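Local coordinates for 3-oxoacyl-(Acyl-carrier protein) synthase (Burkholderia xenovorans, PDB 4EFI), which probably acts as a 3-oxoacyl-[acyl-carrier-protein] synthase, the class of thiolase-fold enzyme that extends acyl chains carried on acyl carrier protein, at residues 77-83 with 179-183; 85-91 with 113-117; 310-315 with 348-352; 22-26 with 307-311. Residue numbers count along the deposited sequence, not the author numbering.

Contact 1 of 4, residues 77-83 with 179-183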
loop_
_atom_site.group_PDB
_atom_site.type_symbol
_atom_site.label_atom_id
_atom_site.label_comp_id
_atom_site.label_asym_id
_atom_site.label_seq_id
_atom_site.Cartn_x
_atom_site.Cartn_y
_atom_site.Cartn_z
ATOM N N LEU A 77 -3.003 -12.029 12.756
ATOM C CA LEU A 77 -2.765 -10.858 13.584
ATOM C C LEU A 77 -3.536 -10.917 14.905
ATOM O O LEU A 77 -2.975 -10.701 15.984
ATOM C CB LEU A 77 -3.172 -9.612 12.807
ATOM C CG LEU A 77 -3.136 -8.264 13.532
ATOM C CD1 LEU A 77 -1.726 -7.832 13.879
ATOM C CD2 LEU A 77 -3.816 -7.188 12.679
ATOM N N LEU A 78 -4.830 -11.205 14.819
ATOM C CA LEU A 78 -5.657 -11.275 16.014
ATOM C C LEU A 78 -5.187 -12.386 16.945
ATOM O O LEU A 78 -5.182 -12.220 18.173
ATOM C CB LEU A 78 -7.134 -11.477 15.664
ATOM C CG LEU A 78 -7.802 -10.289 14.969
ATOM C CD1 LEU A 78 -9.143 -10.681 14.410
ATOM C CD2 LEU A 78 -7.928 -9.082 15.893
ATOM N N ALA A 79 -4.826 -13.538 16.389
ATOM C CA ALA A 79 -4.327 -14.636 17.210
ATOM C C ALA A 79 -3.043 -14.243 17.896
ATOM O O ALA A 79 -2.846 -14.559 19.059
ATOM C CB ALA A 79 -4.113 -15.872 16.358
ATOM N N GLY A 80 -2.132 -13.602 17.181
ATOM C CA GLY A 80 -0.882 -13.166 17.775
ATOM C C GLY A 80 -1.057 -12.157 18.890
ATOM O O GLY A 80 -0.397 -12.230 19.920
ATOM N N LEU A 81 -1.906 -11.177 18.671
ATOM C CA LEU A 81 -2.175 -10.154 19.668
ATOM C C LEU A 81 -2.996 -10.677 20.832
ATOM O O LEU A 81 -2.954 -10.100 21.913
ATOM C CB LEU A 81 -2.929 -8.979 19.040
ATOM C CG LEU A 81 -2.076 -8.134 18.104
ATOM C CD1 LEU A 81 -2.943 -7.124 17.359
ATOM C CD2 LEU A 81 -0.957 -7.422 18.836
ATOM N N GLY A 82 -3.778 -11.729 20.597
ATOM C CA GLY A 82 -4.721 -12.210 21.595
ATOM C C GLY A 82 -5.914 -11.299 21.755
ATOM O O GLY A 82 -6.542 -11.274 22.822
ATOM N N TRP A 83 -6.266 -10.573 20.698
ATOM C CA TRP A 83 -7.436 -9.711 20.724
ATOM C C TRP A 83 -8.691 -10.525 20.424
ATOM O O TRP A 83 -8.762 -11.193 19.382
ATOM C CB TRP A 83 -7.288 -8.619 19.672
ATOM C CG TRP A 83 -6.370 -7.501 20.047
ATOM C CD1 TRP A 83 -5.556 -7.432 21.119
ATOM C CD2 TRP A 83 -6.196 -6.274 19.326
ATOM N NE1 TRP A 83 -4.875 -6.237 21.131
ATOM C CE2 TRP A 83 -5.255 -5.509 20.030
ATOM C CE3 TRP A 83 -6.746 -5.754 18.154
ATOM C CZ2 TRP A 83 -4.849 -4.235 19.603
ATOM C CZ3 TRP A 83 -6.346 -4.481 17.739
ATOM C CH2 TRP A 83 -5.418 -3.741 18.462
ATOM N N MET A 179 -3.107 -6.788 7.207
ATOM C CA MET A 179 -3.929 -6.287 8.292
ATOM C C MET A 179 -3.033 -5.601 9.311
ATOM O O MET A 179 -2.059 -6.194 9.757
ATOM C CB MET A 179 -4.758 -7.413 8.944
ATOM C CG MET A 179 -5.879 -6.878 9.838
ATOM S SD MET A 179 -7.280 -6.227 8.873
ATOM C CE MET A 179 -8.169 -7.734 8.544
ATOM N N THR A 180 -3.396 -4.374 9.675
ATOM C CA THR A 180 -2.704 -3.570 10.677
ATOM C C THR A 180 -3.658 -3.309 11.825
ATOM O O THR A 180 -4.828 -2.946 11.603
ATOM C CB THR A 180 -2.255 -2.211 10.084
ATOM O OG1 THR A 180 -1.318 -2.442 9.025
ATOM C CG2 THR A 180 -1.583 -1.317 11.142
ATOM N N ALA A 181 -3.183 -3.509 13.050
ATOM C CA ALA A 181 -3.965 -3.251 14.264
ATOM C C ALA A 181 -3.546 -1.915 14.825
ATOM O O ALA A 181 -2.355 -1.648 14.965
ATOM C CB ALA A 181 -3.689 -4.327 15.312
ATOM N N LEU A 182 -4.528 -1.098 15.178
ATOM C CA LEU A 182 -4.310 0.158 15.876
ATOM C C LEU A 182 -5.015 0.102 17.218
ATOM O O LEU A 182 -6.101 -0.439 17.322
ATOM C CB LEU A 182 -4.881 1.346 15.102
ATOM C CG LEU A 182 -4.450 1.521 13.668
ATOM C CD1 LEU A 182 -5.166 2.742 13.109
ATOM C CD2 LEU A 182 -2.935 1.688 13.548
ATOM N N GLU A 183 -4.411 0.699 18.240
ATOM C CA GLU A 183 -5.000 0.722 19.583
ATOM C C GLU A 183 -4.755 2.054 20.285
ATOM O O GLU A 183 -3.740 2.712 20.076
ATOM C CB GLU A 183 -4.442 -0.417 20.464
ATOM C CG GLU A 183 -5.236 -0.642 21.761
ATOM C CD GLU A 183 -4.836 -1.882 22.539
ATOM O OE1 GLU A 183 -3.640 -2.226 22.538
ATOM O OE2 GLU A 183 -5.739 -2.487 23.161
HETATM O O HOH W 1 -3.214 -4.953 23.098
#
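A helix packed obliquely on a sheet, one of the outer layers of the thiolase fold, is seen here where helix 66-81 ends over strand 176-184. The axes of helix 77-81 and strand 179-183 approach to 9.9 Å at 42°, and the strand offers it alternate side chains. Leu77 CD2 lies 3.5 Å from Met179 CG and 3.9 Å from Ala181 CB. The methyl of Ala181 leaves room for two more groups: Leu81 CD1 at 3.5 Å and Trp83 CZ3 at 3.6 Å from its CB. Thr180 and Leu182 point to the other face of the sheet, where Leu182 meets helix 130-143. The helix closes in a Schellman motif with Gly82, at positive phi, as C-prime residue; Trp83 N bonds Leu78 O at 3.2 Å, and the chain turns so that the indole reaches the strand. A water accepts from Trp83 NE1 (2.9 Å) and donates to Glu183 OE1 (2.8 Å), while Arg149 forms a salt bridge with Glu183 and a cation-pi contact with Trp83.

Contact 2 of 4, residues 85-91 with 113-117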
loop_
_atom_site.group_PDB
_atom_site.type_symbol
_atom_site.label_atom_id
_atom_site.label_comp_id
_atom_site.label_asym_id
_atom_site.label_seq_id
_atom_site.Cartn_x
_atom_site.Cartn_y
_atom_site.Cartn_z
ATOM N N ALA A 85 -12.496 -11.113 19.168
ATOM C CA ALA A 85 -13.256 -10.513 18.063
ATOM C C ALA A 85 -14.232 -9.443 18.548
ATOM O O ALA A 85 -14.467 -8.448 17.864
ATOM C CB ALA A 85 -13.995 -11.616 17.324
ATOM N N ASP A 86 -14.802 -9.612 19.726
ATOM C CA ASP A 86 -15.786 -8.680 20.240
ATOM C C ASP A 86 -15.207 -7.324 20.626
ATOM O O ASP A 86 -15.952 -6.400 20.938
ATOM C CB ASP A 86 -16.581 -9.275 21.418
ATOM C CG ASP A 86 -15.717 -9.658 22.611
ATOM O OD1 ASP A 86 -14.521 -9.318 22.679
ATOM O OD2 ASP A 86 -16.274 -10.315 23.523
ATOM N N SER A 87 -13.887 -7.201 20.572
ATOM C CA SER A 87 -13.216 -5.966 20.981
ATOM C C SER A 87 -12.891 -5.032 19.801
ATOM O O SER A 87 -12.348 -3.943 20.000
ATOM C CB SER A 87 -11.904 -6.277 21.716
ATOM O OG SER A 87 -10.881 -6.684 20.820
ATOM N N ILE A 88 -13.186 -5.447 18.576
ATOM C CA ILE A 88 -12.838 -4.635 17.420
ATOM C C ILE A 88 -13.926 -3.605 17.115
ATOM O O ILE A 88 -15.090 -3.947 16.937
ATOM C CB ILE A 88 -12.556 -5.502 16.165
ATOM C CG1 ILE A 88 -11.518 -6.597 16.483
ATOM C CG2 ILE A 88 -12.133 -4.646 15.000
ATOM C CD1 ILE A 88 -10.206 -6.094 17.075
ATOM N N ASP A 89 -13.527 -2.340 17.073
ATOM C CA ASP A 89 -14.468 -1.218 16.924
ATOM C C ASP A 89 -14.664 -0.706 15.509
ATOM O O ASP A 89 -15.695 -0.111 15.226
ATOM C CB ASP A 89 -14.033 -0.061 17.827
ATOM C CG ASP A 89 -13.978 -0.456 19.283
ATOM O OD1 ASP A 89 -14.978 -1.040 19.771
ATOM O OD2 ASP A 89 -12.964 -0.168 19.955
ATOM N N ALA A 90 -13.688 -0.911 14.630
ATOM C CA ALA A 90 -13.836 -0.514 13.234
ATOM C C ALA A 90 -12.923 -1.354 12.375
ATOM O O ALA A 90 -11.825 -1.742 12.808
ATOM C CB ALA A 90 -13.472 0.966 13.066
ATOM N N LEU A 91 -13.374 -1.630 11.162
ATOM C CA LEU A 91 -12.565 -2.264 10.137
ATOM C C LEU A 91 -12.675 -1.421 8.874
ATOM O O LEU A 91 -13.772 -1.181 8.348
ATOM C CB LEU A 91 -13.036 -3.692 9.845
ATOM C CG LEU A 91 -12.108 -4.445 8.880
ATOM C CD1 LEU A 91 -11.920 -5.904 9.232
ATOM C CD2 LEU A 91 -12.568 -4.283 7.443
ATOM N N LEU A 113 -14.581 -12.570 10.286
ATOM C CA LEU A 113 -13.753 -12.435 11.492
ATOM C C LEU A 113 -14.580 -12.389 12.770
ATOM O O LEU A 113 -14.022 -12.238 13.858
ATOM C CB LEU A 113 -12.848 -11.201 11.395
ATOM C CG LEU A 113 -11.810 -11.261 10.280
ATOM C CD1 LEU A 113 -11.126 -9.929 10.127
ATOM C CD2 LEU A 113 -10.793 -12.373 10.533
ATOM N N ASP A 114 -15.902 -12.534 12.664
ATOM C CA ASP A 114 -16.804 -12.564 13.834
ATOM C C ASP A 114 -16.781 -11.255 14.618
ATOM O O ASP A 114 -16.959 -11.268 15.836
ATOM C CB ASP A 114 -16.490 -13.740 14.789
ATOM C CG ASP A 114 -17.574 -13.961 15.837
ATOM O OD1 ASP A 114 -18.766 -13.740 15.527
ATOM O OD2 ASP A 114 -17.232 -14.372 16.982
ATOM N N LEU A 115 -16.609 -10.130 13.939
ATOM C CA LEU A 115 -16.605 -8.835 14.607
ATOM C C LEU A 115 -18.035 -8.437 14.955
ATOM O O LEU A 115 -18.991 -8.892 14.321
ATOM C CB LEU A 115 -15.915 -7.788 13.721
ATOM C CG LEU A 115 -14.569 -8.244 13.136
ATOM C CD1 LEU A 115 -13.877 -7.110 12.356
ATOM C CD2 LEU A 115 -13.646 -8.788 14.228
ATOM N N PRO A 116 -18.198 -7.565 15.958
ATOM C CA PRO A 116 -19.550 -7.286 16.442
ATOM C C PRO A 116 -20.332 -6.312 15.568
ATOM O O PRO A 116 -19.776 -5.660 14.676
ATOM C CB PRO A 116 -19.313 -6.682 17.825
ATOM C CG PRO A 116 -17.939 -6.117 17.767
ATOM C CD PRO A 116 -17.154 -6.925 16.780
ATOM N N ALA A 117 -21.627 -6.229 15.830
ATOM C CA ALA A 117 -22.497 -5.320 15.098
ATOM C C ALA A 117 -22.104 -3.865 15.255
ATOM O O ALA A 117 -22.424 -3.045 14.400
ATOM C CB ALA A 117 -23.923 -5.534 15.553
#
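This is a van der Waals contact of a turn and the start of a strand against a loop, at one end of a beta-alpha-beta unit: the 3-10 turn and first residues of strand 90-94 pack on the linker between helix 105-112 and the neighbouring parallel strand 120-124. The linker opens with a Schellman turn at Asp114, whose positive phi redirects the chain so that Leu115 and Pro116 run alongside Ala85 and Asp86; the CA atoms of Ala85 and Leu115 are 5.1 Å apart. Ala85 CB sits 3.5 Å from Leu113 O and 3.3 Å from Asp114 O. Deeper in, Leu115 fills the space between turn and strand, its CD2 3.8 Å from Ile88 CG1 and its CD1 3.9 Å from Leu91 CD1, with Leu113 CD1 4.2 Å from the same Leu91 CD1. The proline ring closes the outer side: Pro116 CD is 3.3 Å from Ala85 O and 3.6 Å from Ile88 O. Asp89 and Leu91 pair with strand 120-124, just beyond the linker, at Leu120 and Leu122. Between the segments there is neither hydrogen bond nor salt bridge: aliphatic groups pack on one another and on backbone carbonyls, and directional bonds come from the adjoining strand pairing.

Contact 3 of 4, residues 310-315 with 348-352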
loop_
_atom_site.group_PDB
_atom_site.type_symbol
_atom_site.label_atom_id
_atom_site.label_comp_id
_atom_site.label_asym_id
_atom_site.label_seq_id
_atom_site.Cartn_x
_atom_site.Cartn_y
_atom_site.Cartn_z
ATOM N N ILE A 310 7.072 -3.301 5.679
ATOM C CA ILE A 310 7.273 -3.367 7.124
ATOM C C ILE A 310 7.460 -4.812 7.553
ATOM O O ILE A 310 8.384 -5.128 8.290
ATOM C CB ILE A 310 6.090 -2.739 7.891
ATOM C CG1 ILE A 310 6.022 -1.248 7.594
ATOM C CG2 ILE A 310 6.188 -3.008 9.400
ATOM C CD1 ILE A 310 4.785 -0.557 8.094
ATOM N N THR A 311 6.573 -5.707 7.127
ATOM C CA THR A 311 6.644 -7.074 7.644
ATOM C C THR A 311 7.839 -7.852 7.116
ATOM O O THR A 311 8.445 -8.624 7.864
ATOM C CB THR A 311 5.328 -7.879 7.470
ATOM O OG1 THR A 311 5.056 -8.123 6.082
ATOM C CG2 THR A 311 4.163 -7.151 8.088
ATOM N N THR A 312 8.203 -7.678 5.854
ATOM C CA THR A 312 9.302 -8.444 5.295
ATOM C C THR A 312 10.670 -7.857 5.635
ATOM O O THR A 312 11.654 -8.610 5.690
ATOM C CB THR A 312 9.207 -8.639 3.760
ATOM O OG1 THR A 312 9.438 -7.403 3.085
ATOM C CG2 THR A 312 7.882 -9.203 3.346
ATOM N N GLU A 313 10.762 -6.543 5.867
ATOM C CA GLU A 313 12.075 -5.913 6.058
ATOM C C GLU A 313 12.355 -5.475 7.489
ATOM O O GLU A 313 13.532 -5.396 7.871
ATOM C CB GLU A 313 12.255 -4.709 5.118
ATOM C CG GLU A 313 12.044 -5.003 3.639
ATOM C CD GLU A 313 12.783 -6.221 3.154
ATOM O OE1 GLU A 313 14.035 -6.190 3.159
ATOM O OE2 GLU A 313 12.143 -7.212 2.730
ATOM N N LEU A 314 11.325 -5.183 8.277
ATOM C CA LEU A 314 11.531 -4.583 9.592
ATOM C C LEU A 314 11.106 -5.451 10.760
ATOM O O LEU A 314 11.222 -5.017 11.911
ATOM C CB LEU A 314 10.838 -3.214 9.686
ATOM C CG LEU A 314 11.312 -2.124 8.721
ATOM C CD1 LEU A 314 10.588 -0.809 8.975
ATOM C CD2 LEU A 314 12.815 -1.911 8.835
ATOM N N LYS A 315 10.709 -6.701 10.510
ATOM C CA LYS A 315 10.279 -7.585 11.599
ATOM C C LYS A 315 11.307 -7.709 12.717
ATOM O O LYS A 315 10.991 -7.534 13.895
ATOM C CB LYS A 315 9.963 -8.979 11.033
ATOM C CG LYS A 315 9.660 -10.058 12.073
ATOM C CD LYS A 315 9.276 -11.383 11.381
ATOM C CE LYS A 315 9.122 -12.536 12.352
ATOM N NZ LYS A 315 8.057 -12.283 13.363
ATOM N N ILE A 348 4.232 -8.808 17.062
ATOM C CA ILE A 348 3.384 -9.381 16.028
ATOM C C ILE A 348 3.598 -8.606 14.744
ATOM O O ILE A 348 2.902 -7.625 14.444
ATOM C CB ILE A 348 1.892 -9.445 16.438
ATOM C CG1 ILE A 348 1.763 -10.128 17.800
ATOM C CG2 ILE A 348 1.071 -10.198 15.411
ATOM C CD1 ILE A 348 2.390 -11.536 17.855
ATOM N N VAL A 349 4.624 -9.017 14.016
ATOM C CA VAL A 349 4.966 -8.498 12.703
ATOM C C VAL A 349 5.340 -9.735 11.900
ATOM O O VAL A 349 6.321 -10.410 12.236
ATOM C CB VAL A 349 6.179 -7.561 12.766
ATOM C CG1 VAL A 349 6.557 -7.081 11.366
ATOM C CG2 VAL A 349 5.904 -6.393 13.704
ATOM N N ASP A 350 4.576 -10.097 10.877
ATOM C CA ASP A 350 4.775 -11.384 10.212
ATOM C C ASP A 350 4.296 -11.345 8.777
ATOM O O ASP A 350 3.484 -10.511 8.428
ATOM C CB ASP A 350 4.049 -12.487 10.974
ATOM C CG ASP A 350 4.875 -13.763 11.094
ATOM O OD1 ASP A 350 5.763 -14.021 10.236
ATOM O OD2 ASP A 350 4.631 -14.501 12.069
ATOM N N THR A 351 4.829 -12.258 7.975
ATOM C CA THR A 351 4.442 -12.444 6.586
ATOM C C THR A 351 4.115 -13.921 6.413
ATOM O O THR A 351 4.952 -14.782 6.728
ATOM C CB THR A 351 5.558 -12.054 5.600
ATOM O OG1 THR A 351 6.053 -10.750 5.919
ATOM C CG2 THR A 351 5.041 -12.064 4.197
ATOM N N ILE A 352 2.896 -14.232 5.979
ATOM C CA ILE A 352 2.438 -15.601 5.782
ATOM C C ILE A 352 1.996 -15.753 4.334
ATOM O O ILE A 352 1.879 -14.772 3.606
ATOM C CB ILE A 352 1.262 -15.953 6.727
ATOM C CG1 ILE A 352 0.056 -15.033 6.489
ATOM C CG2 ILE A 352 1.714 -15.831 8.184
ATOM C CD1 ILE A 352 -1.210 -15.450 7.237
HETATM O O HOH W 2 8.158 -11.354 7.595
#
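Val349 lies over the end of helix 305-313 and the start of helix 315-320, its CG1 3.7 Å from Thr311 CA, 4.1 Å from Thr311 CG2 and 3.9 Å from Lys315 CB. The backbone around it is used as well: Lys315, extended through three t torsions and turned at the last (p), brings NZ to 2.8 Å from Val349 O and donates a hydrogen bond. The same ammonium group stays 4.2 Å from Asp350 OD1, too far for a salt bridge though the charges are favourably placed. Because the strand alternates, Thr351 points back to the helix while the CA-to-CB bond of Asp350 turns away, its side chain meeting Lys76 of helix 66-81. Thr351 OG1 and Thr311 OG1 share a hydrogen bond of 2.8 Å, and a water joins Thr351 OG1 (2.8 Å) to Thr311 O (2.8 Å), to which it donates. Polar groups are thus paired directly and through solvent around a small apolar patch. Thr311 OG1 also bonds Ser24 OG on the adjoining strand, and Ile310 turns to Leu268 of the other sheet. The arrangement fits the layered alpha-beta-alpha-beta-alpha build of thiolase-fold enzymes: a helix lies between two sheets, and the C-terminal strand 349-353 returns to the N-terminal sheet as an edge strand, parallel to strand 17-26.

Contact 4 of 4, residues 22-26 with 307-311; sequences VVSCV and PLLIT
Build residues 22-26 as a regular extended strand (phi from -145° at Val22 to -113° at Ser24, psi from 125° at Cys25 to 151° at Val26) and residues 307-311 as a helical turn, closed by Thr311 N to Pro307 O at 3.0 Å. The axes cross steeply, at -104°, with a closest approach of 7.7 Å; CA atoms pair Ser24 with Leu308 (5.7 Å) and Val23 with Thr311 (6.5 Å). Val22, Ser24 and Val26 point to the helix, Val23 and Cys25 away from it, toward helix 66-81. Val22, in t, sets CG1 4.1 Å from Pro307 CB and 3.6 Å from Thr311 CG2. Ser24 takes m and Thr311 p, which brings Ser24 OG to 2.8 Å from Thr311 OG1 in a hydrogen bond; Ser24 OG also lies 3.4 Å from Leu308 CA, a close fit allowed by the small side chain. Leu308, t then p, swings CD1 to 3.5 Å from Ser24 CB and 4.1 Å from Val26 CG1, with Val26 in m. Thr311 OG1 further bonds Thr351 OG1 on the next strand. A helix buried crosswise on a sheet, with the second sheet behind it at Leu268, belongs to the central helical layer of the thiolase fold.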
loop_
_atom_site.group_PDB
_atom_site.type_symbol
_atom_site.label_atom_id
_atom_site.label_comp_id
_atom_site.label_asym_id
_atom_site.label_seq_id
_atom_site.Cartn_x
_atom_site.Cartn_y
_atom_site.Cartn_z
ATOM N N VAL A 22 1.274 -5.830 12.697
ATOM C CA VAL A 22 1.045 -5.834 11.247
ATOM C C VAL A 22 1.331 -7.248 10.720
ATOM O O VAL A 22 2.368 -7.831 11.034
ATOM C CB VAL A 22 1.994 -4.872 10.493
ATOM C CG1 VAL A 22 1.622 -4.803 9.004
ATOM C CG2 VAL A 22 2.018 -3.485 11.100
ATOM N N VAL A 23 0.392 -7.820 9.977
ATOM C CA VAL A 23 0.646 -9.079 9.289
ATOM C C VAL A 23 0.324 -8.926 7.798
ATOM O O VAL A 23 -0.713 -8.327 7.429
ATOM C CB VAL A 23 -0.186 -10.238 9.867
ATOM C CG1 VAL A 23 -0.005 -11.518 9.068
ATOM C CG2 VAL A 23 0.186 -10.473 11.320
ATOM N N SER A 24 1.161 -9.504 6.954
ATOM C CA SER A 24 0.922 -9.557 5.509
ATOM C C SER A 24 0.674 -10.992 5.109
ATOM O O SER A 24 1.313 -11.904 5.658
ATOM C CB SER A 24 2.131 -9.045 4.735
ATOM O OG SER A 24 2.453 -7.711 5.078
ATOM N N CYS A 25 -0.185 -11.192 4.124
ATOM C CA CYS A 25 -0.434 -12.503 3.528
ATOM C C CYS A 25 -0.296 -12.377 2.017
ATOM O O CYS A 25 -0.950 -11.537 1.368
ATOM C CB CYS A 25 -1.838 -13.009 3.872
ATOM S SG CYS A 25 -2.211 -14.631 3.147
ATOM N N VAL A 26 0.558 -13.204 1.434
ATOM C CA VAL A 26 0.774 -13.243 -0.006
ATOM C C VAL A 26 0.325 -14.583 -0.581
ATOM O O VAL A 26 0.358 -15.605 0.098
ATOM C CB VAL A 26 2.250 -12.992 -0.387
ATOM C CG1 VAL A 26 2.644 -11.598 0.001
ATOM C CG2 VAL A 26 3.209 -14.038 0.248
ATOM N N PRO A 307 2.856 -1.713 4.046
ATOM C CA PRO A 307 2.791 -2.685 5.147
ATOM C C PRO A 307 3.552 -3.988 4.840
ATOM O O PRO A 307 4.146 -4.583 5.740
ATOM C CB PRO A 307 1.281 -2.918 5.347
ATOM C CG PRO A 307 0.629 -2.423 4.100
ATOM C CD PRO A 307 1.522 -1.287 3.617
ATOM N N LEU A 308 3.590 -4.404 3.577
ATOM C CA LEU A 308 4.360 -5.597 3.203
ATOM C C LEU A 308 5.851 -5.332 3.421
ATOM O O LEU A 308 6.587 -6.182 3.950
ATOM C CB LEU A 308 4.066 -6.005 1.752
ATOM C CG LEU A 308 4.787 -7.272 1.269
ATOM C CD1 LEU A 308 4.373 -8.502 2.042
ATOM C CD2 LEU A 308 4.527 -7.434 -0.228
ATOM N N LEU A 309 6.289 -4.125 3.110
ATOM C CA LEU A 309 7.667 -3.721 3.333
ATOM C C LEU A 309 7.988 -3.779 4.838
ATOM O O LEU A 309 9.062 -4.255 5.240
ATOM C CB LEU A 309 7.879 -2.317 2.765
ATOM C CG LEU A 309 9.289 -1.823 2.531
ATOM C CD1 LEU A 309 9.977 -2.647 1.485
ATOM C CD2 LEU A 309 9.177 -0.376 2.103
ATOM N N ILE A 310 7.072 -3.301 5.679
ATOM C CA ILE A 310 7.273 -3.367 7.124
ATOM C C ILE A 310 7.460 -4.812 7.553
ATOM O O ILE A 310 8.384 -5.128 8.290
ATOM C CB ILE A 310 6.090 -2.739 7.891
ATOM C CG1 ILE A 310 6.022 -1.248 7.594
ATOM C CG2 ILE A 310 6.188 -3.008 9.400
ATOM C CD1 ILE A 310 4.785 -0.557 8.094
ATOM N N THR A 311 6.573 -5.707 7.127
ATOM C CA THR A 311 6.644 -7.074 7.644
ATOM C C THR A 311 7.839 -7.852 7.116
ATOM O O THR A 311 8.445 -8.624 7.864
ATOM C CB THR A 311 5.328 -7.879 7.470
ATOM O OG1 THR A 311 5.056 -8.123 6.082
ATOM C CG2 THR A 311 4.163 -7.151 8.088
#

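All four contacts bear on one mixed sheet. Contacts 1 and 2 lie on its outer face, with helix 66-81, while contacts 3 and 4 place helix 305-313 on the other; these two share Ile310 and Thr311 and have centres 5 Å apart. Contact 2 sits near the far side of the sheet, its centre 12 Å from contact 1 but 24 Å from contact 3. Contact 1 meets contact 2 through Trp83 on Ile88 and contact 4 through Val23 and Leu77. Along the chain, contact 2 is nested in contact 1 and contact 1 in contact 4; contact 3 follows contacts 1 and 2, beginning where contact 4 ends. Strand 17-26 beside strand 349-353 brings the two chain ends together.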